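Local coordinates for iodotyrosine deiodinase (Thermotoga neapolitana, PDB 6TYK), which catalyses the reductive dehalogenation of halotyrosines such as 3-iodo-L-tyrosine with FMN as cofactor, working as a homodimer of the nitroreductase family, at the interface of chains A and B. Numbering follows the deposited sequence. Chains: chain A/B, iodotyrosine deiodinase.

Contact 1: the interface of chains A and B. Residues chain A 24, 28, 50, 52; chain B 181, 183.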
# COMPACT_ATOMS: atom_id res chain seq x y z
N LEU A 24 -20.19 13.54 4.08
CA LEU A 24 -18.82 13.81 3.69
C LEU A 24 -17.83 13.39 4.76
O LEU A 24 -16.76 12.87 4.45
CB LEU A 24 -18.67 15.30 3.38
CG LEU A 24 -17.27 15.75 2.96
CD1 LEU A 24 -16.84 15.01 1.71
CD2 LEU A 24 -17.22 17.26 2.74
N ILE A 28 -14.11 11.68 4.56
CA ILE A 28 -12.98 12.42 5.10
C ILE A 28 -12.26 11.66 6.21
O ILE A 28 -11.04 11.70 6.29
CB ILE A 28 -13.38 13.83 5.59
CG1 ILE A 28 -13.89 14.68 4.42
CG2 ILE A 28 -12.21 14.52 6.29
CD1 ILE A 28 -12.86 14.89 3.34
N ILE A 50 -12.09 14.40 -4.85
CA ILE A 50 -13.39 13.81 -4.64
C ILE A 50 -14.32 14.24 -5.77
O ILE A 50 -14.68 15.41 -5.88
CB ILE A 50 -13.98 14.24 -3.29
CG1 ILE A 50 -13.00 13.89 -2.16
CG2 ILE A 50 -15.35 13.60 -3.08
CD1 ILE A 50 -13.41 14.43 -0.82
N GLU A 52 -17.90 14.17 -7.49
CA GLU A 52 -19.30 13.90 -7.22
C GLU A 52 -20.22 14.39 -8.33
O GLU A 52 -21.35 13.92 -8.42
CB GLU A 52 -19.73 14.57 -5.92
CG GLU A 52 -19.08 13.98 -4.69
CD GLU A 52 -19.35 14.82 -3.47
OE1 GLU A 52 -20.47 14.74 -2.93
OE2 GLU A 52 -18.44 15.57 -3.08
N VAL B 181 -8.36 18.31 0.66
CA VAL B 181 -9.01 17.64 -0.46
C VAL B 181 -9.34 18.64 -1.56
O VAL B 181 -9.42 19.84 -1.32
CB VAL B 181 -10.28 16.91 -0.01
CG1 VAL B 181 -10.93 16.23 -1.19
CG2 VAL B 181 -9.95 15.90 1.07
N TYR B 183 -12.19 18.99 -4.99
CA TYR B 183 -13.45 18.45 -5.49
C TYR B 183 -13.56 18.58 -6.99
O TYR B 183 -13.30 19.63 -7.57
CB TYR B 183 -14.63 19.18 -4.86
CG TYR B 183 -14.71 18.97 -3.38
CD1 TYR B 183 -14.01 19.79 -2.50
CD2 TYR B 183 -15.47 17.94 -2.85
CE1 TYR B 183 -14.07 19.59 -1.14
CE2 TYR B 183 -15.54 17.73 -1.49
CZ TYR B 183 -14.84 18.56 -0.64
OH TYR B 183 -14.89 18.36 0.72

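Contact 2: the interface of chains A and B. Residues chain A 8, 11, 122, 125-126; chain B 38, 119, 123.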
# COMPACT_ATOMS: atom_id res chain seq x y z
N ALA A 8 -10.01 -6.75 8.35
CA ALA A 8 -9.38 -7.11 7.08
C ALA A 8 -10.10 -8.29 6.42
O ALA A 8 -10.30 -8.32 5.21
CB ALA A 8 -7.91 -7.44 7.29
N ARG A 11 -13.57 -7.17 4.97
CA ARG A 11 -13.51 -6.21 3.88
C ARG A 11 -13.35 -6.93 2.55
O ARG A 11 -12.51 -7.81 2.40
CB ARG A 11 -12.38 -5.20 4.11
CG ARG A 11 -12.43 -3.99 3.20
CD ARG A 11 -11.48 -4.13 2.02
NE ARG A 11 -11.84 -3.21 0.95
CZ ARG A 11 -11.73 -3.52 -0.34
NH1 ARG A 11 -11.26 -4.70 -0.70
NH2 ARG A 11 -12.09 -2.65 -1.27
N GLY A 122 -4.05 1.11 1.49
CA GLY A 122 -4.37 0.02 2.40
C GLY A 122 -5.03 0.52 3.68
O GLY A 122 -6.05 -0.02 4.09
N LEU A 125 -8.66 1.79 2.76
CA LEU A 125 -9.69 0.76 2.57
C LEU A 125 -10.19 0.19 3.89
O LEU A 125 -11.38 -0.09 4.04
CB LEU A 125 -9.16 -0.37 1.69
CG LEU A 125 -8.76 0.03 0.27
CD1 LEU A 125 -8.35 -1.22 -0.51
CD2 LEU A 125 -9.88 0.76 -0.44
N LEU A 126 -9.28 -0.01 4.84
CA LEU A 126 -9.70 -0.47 6.16
C LEU A 126 -10.58 0.56 6.86
O LEU A 126 -11.56 0.21 7.51
CB LEU A 126 -8.48 -0.82 7.02
CG LEU A 126 -7.74 -2.07 6.53
CD1 LEU A 126 -6.39 -2.20 7.22
CD2 LEU A 126 -8.59 -3.30 6.75
N PRO B 38 -6.94 -6.84 -0.56
CA PRO B 38 -7.23 -6.99 -1.99
C PRO B 38 -5.95 -7.00 -2.81
O PRO B 38 -4.88 -6.62 -2.31
CB PRO B 38 -8.04 -5.75 -2.31
CG PRO B 38 -7.53 -4.73 -1.34
CD PRO B 38 -7.31 -5.50 -0.07
N LEU B 119 -0.06 -2.02 -0.90
CA LEU B 119 -1.33 -1.91 -0.21
C LEU B 119 -1.34 -2.90 0.98
O LEU B 119 -1.69 -2.53 2.11
CB LEU B 119 -2.44 -2.21 -1.20
CG LEU B 119 -3.89 -1.96 -0.79
CD1 LEU B 119 -4.76 -1.89 -2.04
CD2 LEU B 119 -4.40 -3.06 0.15
N TYR B 123 -1.70 -2.82 5.48
CA TYR B 123 -2.38 -3.71 6.42
C TYR B 123 -1.39 -4.26 7.44
O TYR B 123 -1.67 -4.30 8.63
CB TYR B 123 -2.97 -4.91 5.69
CG TYR B 123 -4.32 -4.71 5.03
CD1 TYR B 123 -4.64 -3.54 4.34
CD2 TYR B 123 -5.26 -5.74 5.03
CE1 TYR B 123 -5.86 -3.40 3.71
CE2 TYR B 123 -6.47 -5.61 4.41
CZ TYR B 123 -6.77 -4.44 3.75
OH TYR B 123 -8.00 -4.33 3.13
O HOH W 1 -9.40 -6.70 3.21

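Contact 1: the interface of chains A and B
B:Tyr183 and A:Ile50 pair as a parallel beta bridge in a strand-exchange interface, where the C-terminal segment of one subunit reaches over its partner and adds strand 182-183 beside strand 46-51, tying the homodimer together. The two side chains lie side by side and point the same way, toward helix 24-35 of chain A. CD1 of A:Ile50 comes within 4.0 Å of CE2 on the B:Tyr183 ring. With CG anti to the carbonyl carbon (chi1 -64°), the B:Tyr183 ring is carried inward until its phenol oxygen OH meets CD2 of A:Leu24 at 3.3 Å, the leucine arriving from the opposite direction. A:Glu52 lies alongside the ring, pointing the same way: its carboxylate OE2 is 3.8 Å from CD2 of B:Tyr183, and the carboxylate and ring planes are turned 47° apart. An alanine in place of B:Tyr183 would probably leave the A:Leu24 methyls without the phenol oxygen they rest on, and A:Ile50 without the ring beside it, opening a gap between strand and helix. Two residues earlier, B:Val181 spreads its methyl groups between two isoleucines. Its CG2 touches CD1 of A:Ile28 at 3.8 Å, while CG1 faces the side chain of A:Ile50, which crosses the valine at about a right angle. Apolar side chains beneath the bridge thus hold the exchanged C-terminal segment against the partner's strand and helix, helping to keep the two subunits joined.

Contact 2: the interface of chains A and B
The ring of B:Tyr123 packs against A:Leu126 and A:Ala8, inserted from helix 113-130 between the same helix of chain A and its N-terminal helix 4-10. A:Leu126 covers one face in a CH-pi contact, its CD1 3.8 Å from the ring centroid and displaced toward the rim. The other leucine methyl, CD2, reaches the phenol end, 3.7 Å from CZ of B:Tyr123. Past the CD2–CE2 side, tilted above the plane on the side of A:Leu126, CB of A:Ala8 packs 3.7 Å from CE2 of B:Tyr123. A:Gly122 meets the CE1 side, its CA in the ring plane at the edge; the lack of a side chain probably lets the tyrosine and B:Leu119 come near the helix backbone. CG of B:Leu119 sits 3.8 Å from CA of A:Gly122. In B:Tyr123, CG anti to the carbonyl carbon (chi1 -82°) directs the phenol toward A:Arg11, and chi2 of 41° turns the ring face to A:Leu126. A water in the ring plane, 2.7 Å from OH of B:Tyr123 and 2.7 Å from the backbone O of A:Ala8, bridges the chains. A:Arg11, bent at chi2, crosses B:Pro38 at about a right angle, NH1 3.7 Å from its CB, with CD1 of A:Leu125 over the guanidinium face. That methyl also touches CG of B:Pro38 at 3.7 Å. This helix-on-helix packing joins the subunits and, since A:Arg11 and B:Pro38 belong to FMN-binding segments, probably helps to shape the cofactor sites.

About 20 Å separates the centres of the C-alpha atoms of contact 1 and contact 2, and they have no residue in common. Contact 2 lies where helix 113-130 of each chain meets its counterpart, next to residues that bind FMN, whereas contact 1 is peripheral, at the end of a C-terminal segment that has crossed to the other subunit. Two-fold symmetry repeats both with the chains exchanged. Helices packed at the middle and reciprocal arms at the flanks thus both contribute to holding the dimer, an arrangement likely to keep the cofactor sites between the subunits in register.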